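Local structure of DUF3501 family protein (Burkholderia pseudomallei K96243, 3FJV) at residues L4-L9 with I70-L74; P82-L87 with L189-D194. The protein is of unknown function but belongs to the DUF3501 family and pairs an antiparallel sheet with a helical region in this structure. Residues are numbered along the deposited sequence.

Contact 1. Residues L4-L9 with I70-L74; sequences LTRDSL and IQAEL
An N-terminal loop with a short 3-10 turn at R6-S8 lies against one face of helix 67-77, at the surface of the helical region. CA atoms approach to 6.7 Å for R6 with Q71 and 7.2 Å for T5 with L74, so side chains and water, not direct backbone bonds, fill the gap. L4, extended at -124/147, sets CB 3.8 Å from CD2 of L74 (chi1 m, chi2 t); L4 O accepts from water 1 (3.0 Å), which accepts from Q71 NE2 (3.0 Å), an amide nitrogen that also binds D75. T5 N donates to S8 OG (2.9 Å, 172°) and T5 O accepts from S8 N (2.8 Å). R6 N lies 3.4 Å from L74 CD1 and gives to water 2 (2.8 Å), itself a donor to Q71 OE1 (2.8 Å). The R6 side chain (m, t, m, chi4 -81°) packs CG 3.7 Å from both I70 CG2 and L74 CD1; with Q71 at chi1 t, chi2 p, R6 NH1 reaches Q71 OE1 at 2.8 Å, a weak hydrogen bond bent to 121°. L9 (m, t) bridges I70 and L74, one helical turn apart: its CD1 is 4.1 Å from L74 CG and 3.6 Å from I70 CG2.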
loop_
_atom_site.group_PDB
_atom_site.type_symbol
_atom_site.label_atom_id
_atom_site.label_comp_id
_atom_site.label_asym_id
_atom_site.label_seq_id
_atom_site.Cartn_x
_atom_site.Cartn_y
_atom_site.Cartn_z
ATOM N N LEU A 4 23.235 -2.151 10.204
ATOM C CA LEU A 4 23.812 -1.311 9.166
ATOM C C LEU A 4 23.808 0.090 9.704
ATOM O O LEU A 4 22.882 0.461 10.431
ATOM C CB LEU A 4 22.970 -1.345 7.887
ATOM C CG LEU A 4 22.938 -2.581 7.002
ATOM C CD1 LEU A 4 21.960 -2.335 5.871
ATOM C CD2 LEU A 4 24.351 -2.943 6.486
ATOM N N THR A 5 24.812 0.860 9.316
ATOM C CA THR A 5 24.978 2.251 9.704
ATOM C C THR A 5 25.185 3.076 8.441
ATOM O O THR A 5 25.357 2.502 7.350
ATOM C CB THR A 5 26.239 2.384 10.591
ATOM O OG1 THR A 5 27.393 2.374 9.752
ATOM C CG2 THR A 5 26.328 1.209 11.581
ATOM N N ARG A 6 25.213 4.401 8.554
ATOM C CA ARG A 6 25.452 5.247 7.370
ATOM C C ARG A 6 26.768 4.879 6.670
ATOM O O ARG A 6 26.878 4.979 5.456
ATOM C CB ARG A 6 25.416 6.751 7.721
ATOM C CG ARG A 6 24.018 7.282 8.045
ATOM C CD ARG A 6 23.980 8.805 8.014
ATOM N NE ARG A 6 24.901 9.414 8.981
ATOM C CZ ARG A 6 24.656 9.568 10.281
ATOM N NH1 ARG A 6 23.505 9.160 10.829
ATOM N NH2 ARG A 6 25.578 10.140 11.049
ATOM N N ASP A 7 27.762 4.437 7.435
ATOM C CA ASP A 7 29.053 3.998 6.862
ATOM C C ASP A 7 29.021 2.647 6.157
ATOM O O ASP A 7 29.974 2.274 5.472
ATOM C CB ASP A 7 30.090 3.931 7.965
ATOM C CG ASP A 7 30.293 5.259 8.622
ATOM O OD1 ASP A 7 30.110 6.312 7.930
ATOM O OD2 ASP A 7 30.619 5.238 9.828
ATOM N N SER A 8 27.939 1.916 6.326
ATOM C CA SER A 8 27.762 0.663 5.603
ATOM C C SER A 8 27.269 0.874 4.170
ATOM O O SER A 8 27.232 -0.077 3.391
ATOM C CB SER A 8 26.742 -0.216 6.337
ATOM O OG SER A 8 27.004 -0.220 7.721
ATOM N N LEU A 9 26.855 2.101 3.845
ATOM C CA LEU A 9 26.233 2.415 2.575
ATOM C C LEU A 9 27.170 3.133 1.624
ATOM O O LEU A 9 28.034 3.891 2.024
ATOM C CB LEU A 9 25.039 3.329 2.825
ATOM C CG LEU A 9 23.967 2.850 3.787
ATOM C CD1 LEU A 9 22.857 3.913 3.919
ATOM C CD2 LEU A 9 23.400 1.503 3.301
ATOM N N ILE A 70 19.373 10.048 4.961
ATOM C CA ILE A 70 19.961 8.699 4.934
ATOM C C ILE A 70 19.555 7.936 6.199
ATOM O O ILE A 70 19.088 6.814 6.131
ATOM C CB ILE A 70 21.506 8.721 4.786
ATOM C CG1 ILE A 70 21.889 9.339 3.424
ATOM C CG2 ILE A 70 22.048 7.304 4.957
ATOM C CD1 ILE A 70 23.280 9.948 3.335
ATOM N N GLN A 71 19.714 8.556 7.366
ATOM C CA GLN A 71 19.405 7.866 8.626
ATOM C C GLN A 71 17.953 7.441 8.688
ATOM O O GLN A 71 17.651 6.353 9.187
ATOM C CB GLN A 71 19.733 8.725 9.865
ATOM C CG GLN A 71 19.719 7.935 11.201
ATOM C CD GLN A 71 20.659 6.737 11.165
ATOM O OE1 GLN A 71 21.831 6.899 10.863
ATOM N NE2 GLN A 71 20.149 5.535 11.496
ATOM N N ALA A 72 17.064 8.275 8.154
ATOM C CA ALA A 72 15.635 7.995 8.165
ATOM C C ALA A 72 15.316 6.745 7.320
ATOM O O ALA A 72 14.412 5.995 7.663
ATOM C CB ALA A 72 14.838 9.223 7.679
ATOM N N GLU A 73 16.045 6.523 6.219
ATOM C CA GLU A 73 15.814 5.290 5.469
ATOM C C GLU A 73 16.372 4.082 6.193
ATOM O O GLU A 73 15.735 3.041 6.218
ATOM C CB GLU A 73 16.390 5.353 4.053
ATOM C CG GLU A 73 15.897 6.501 3.180
ATOM C CD GLU A 73 14.374 6.580 3.094
ATOM O OE1 GLU A 73 13.663 5.554 3.310
ATOM O OE2 GLU A 73 13.887 7.690 2.809
ATOM N N LEU A 74 17.567 4.191 6.788
ATOM C CA LEU A 74 18.097 3.094 7.633
ATOM C C LEU A 74 17.079 2.692 8.712
ATOM O O LEU A 74 16.801 1.487 8.976
ATOM C CB LEU A 74 19.426 3.543 8.274
ATOM C CG LEU A 74 20.711 3.403 7.432
ATOM C CD1 LEU A 74 21.822 4.247 8.038
ATOM C CD2 LEU A 74 21.189 1.933 7.294
HETATM O O HOH W 1 21.475 2.847 11.650
HETATM O O HOH W 2 24.203 5.376 11.015
#

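Contact 2. Residues P82-L87 with L189-D194; sequences PDGSNL and LAGDLD
The C-terminal tail leaves helix 183-190 through a type I turn, A190 to L193, and passes the loop leading into strand 86-93, with CA atoms 4.5 Å apart at G84 and L193 and 6.5 Å apart at P82 and D192. L189 O accepts from D192 N (2.9 Å) and lies 3.5 Å from L87 CD2, while L189 CD2 stands 4.1 Å from L87 CD1; F45 of strand 41-45 touches both leucines. A190 O accepts from L193 N (3.2 Å), closing the turn. D192 (chi1 m) points CB toward P82 (CB to CB 4.3 Å), and its carboxylate forms a salt bridge with R33. D192 O accepts from water 3 (2.8 Å), which also accepts from G84 N (2.7 Å) and donates to N86 O (2.8 Å). L193, extended at -102/147, and L87, both m, t, bring L193 CD2 4.1 Å from L87 CD2; L193 CA makes a CH...O contact of 3.4 Å with G84 O. D194 N donates to that same G84 O (2.9 Å, 170°), the single direct hydrogen bond between the segments; D194 OD1 forms a salt bridge with K156. At 124/-39, a CB on G84 would jam against D83 O; separately, it would lie 2.5 Å from D194 OD2. Within the loop, N86 OD1 accepts from D83 N (2.9 Å), and D83 OD1 from S85 N (3.1 Å). D83-S85 is thus an Asx turn entering an interior sheet strand, where the C terminus docks.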
loop_
_atom_site.group_PDB
_atom_site.type_symbol
_atom_site.label_atom_id
_atom_site.label_comp_id
_atom_site.label_asym_id
_atom_site.label_seq_id
_atom_site.Cartn_x
_atom_site.Cartn_y
_atom_site.Cartn_z
ATOM N N PRO A 82 17.270 -9.172 10.859
ATOM C CA PRO A 82 17.208 -10.264 11.852
ATOM C C PRO A 82 18.119 -10.028 13.062
ATOM O O PRO A 82 19.117 -9.347 12.957
ATOM C CB PRO A 82 17.575 -11.520 11.046
ATOM C CG PRO A 82 18.085 -11.084 9.821
ATOM C CD PRO A 82 17.895 -9.622 9.605
ATOM N N ASP A 83 17.732 -10.478 14.236
ATOM C CA ASP A 83 18.433 -10.018 15.407
ATOM C C ASP A 83 19.139 -11.102 16.168
ATOM O O ASP A 83 19.713 -10.810 17.227
ATOM C CB ASP A 83 17.498 -9.278 16.348
ATOM C CG ASP A 83 16.347 -10.097 16.766
ATOM O OD1 ASP A 83 16.407 -11.354 16.625
ATOM O OD2 ASP A 83 15.360 -9.479 17.219
ATOM N N GLY A 84 19.101 -12.342 15.676
ATOM C CA GLY A 84 19.670 -13.453 16.436
ATOM C C GLY A 84 18.674 -14.594 16.711
ATOM O O GLY A 84 19.036 -15.736 16.652
ATOM N N SER A 85 17.431 -14.238 17.006
ATOM C CA SER A 85 16.415 -15.197 17.370
ATOM C C SER A 85 15.156 -15.120 16.519
ATOM O O SER A 85 14.175 -15.787 16.814
ATOM C CB SER A 85 16.069 -15.026 18.842
ATOM O OG SER A 85 17.040 -15.676 19.657
ATOM N N ASN A 86 15.212 -14.323 15.462
ATOM C CA ASN A 86 14.080 -14.208 14.599
ATOM C C ASN A 86 14.436 -14.069 13.137
ATOM O O ASN A 86 15.443 -13.450 12.729
ATOM C CB ASN A 86 13.241 -13.036 15.014
ATOM C CG ASN A 86 14.052 -11.812 15.163
ATOM O OD1 ASN A 86 15.090 -11.664 14.504
ATOM N ND2 ASN A 86 13.634 -10.938 16.058
ATOM N N LEU A 87 13.609 -14.692 12.343
ATOM C CA LEU A 87 13.695 -14.507 10.905
ATOM C C LEU A 87 12.730 -13.348 10.565
ATOM O O LEU A 87 11.630 -13.203 11.182
ATOM C CB LEU A 87 13.264 -15.786 10.232
ATOM C CG LEU A 87 14.074 -17.047 10.552
ATOM C CD1 LEU A 87 13.482 -18.309 9.862
ATOM C CD2 LEU A 87 15.516 -16.842 10.138
ATOM N N LEU A 189 18.490 -19.484 5.757
ATOM C CA LEU A 189 17.767 -18.907 6.886
ATOM C C LEU A 189 18.437 -19.285 8.227
ATOM O O LEU A 189 18.513 -18.465 9.176
ATOM C CB LEU A 189 16.274 -19.310 6.850
ATOM C CG LEU A 189 15.164 -18.538 6.090
ATOM C CD1 LEU A 189 15.619 -17.978 4.745
ATOM C CD2 LEU A 189 13.854 -19.393 5.909
ATOM N N ALA A 190 18.875 -20.522 8.348
ATOM C CA ALA A 190 19.551 -20.979 9.545
ATOM C C ALA A 190 20.731 -20.053 9.907
ATOM O O ALA A 190 20.968 -19.774 11.078
ATOM C CB ALA A 190 20.018 -22.449 9.369
ATOM N N GLY A 191 21.419 -19.540 8.893
ATOM C CA GLY A 191 22.551 -18.668 9.092
ATOM C C GLY A 191 22.222 -17.293 9.653
ATOM O O GLY A 191 23.117 -16.612 10.112
ATOM N N ASP A 192 20.959 -16.870 9.589
ATOM C CA ASP A 192 20.537 -15.614 10.172
ATOM C C ASP A 192 20.489 -15.633 11.715
ATOM O O ASP A 192 20.349 -14.573 12.329
ATOM C CB ASP A 192 19.087 -15.292 9.764
ATOM C CG ASP A 192 18.906 -14.995 8.269
ATOM O OD1 ASP A 192 19.909 -14.881 7.491
ATOM O OD2 ASP A 192 17.703 -14.897 7.891
ATOM N N LEU A 193 20.466 -16.829 12.289
ATOM C CA LEU A 193 20.157 -17.049 13.699
ATOM C C LEU A 193 21.481 -17.291 14.427
ATOM O O LEU A 193 22.409 -17.860 13.856
ATOM C CB LEU A 193 19.275 -18.295 13.860
ATOM C CG LEU A 193 17.921 -18.245 13.160
ATOM C CD1 LEU A 193 17.468 -19.720 12.996
ATOM C CD2 LEU A 193 16.949 -17.325 13.922
ATOM N N ASP A 194 21.541 -16.853 15.688
ATOM C CA ASP A 194 22.770 -16.818 16.482
ATOM C C ASP A 194 22.601 -17.884 17.559
ATOM O O ASP A 194 21.584 -18.633 17.579
ATOM C CB ASP A 194 22.919 -15.434 17.169
ATOM C CG ASP A 194 22.008 -15.301 18.440
ATOM O OD1 ASP A 194 21.355 -16.315 18.871
ATOM O OD2 ASP A 194 21.944 -14.200 19.014
ATOM O OXT ASP A 194 23.461 -17.983 18.443
HETATM O O HOH W 3 18.078 -13.805 13.705
#

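How the contacts relate
From the N terminus, the loop before helix 12-30 opens contact 1, which closes on helix 67-77 after 60 intervening residues, 37 of them helical; the strands 34-37 and 41-45 lie within this span. Contact 1 is complete before contact 2 opens at P82, so the two stand in series, neither nested nor crossed. Contact 2 then spans 101 residues, including most of the sheet, and closes when the tail after helix 183-190 returns to the start of strand 86-93. The centres of contact 1 and contact 2 are 21 Å apart, and the nearest atoms of contact 1 and contact 2 about 9 Å apart, without touching. Contact 1 joins the N-terminal loop to helix 67-77 at the surface; contact 2, mostly buried, joins the C terminus to the sheet.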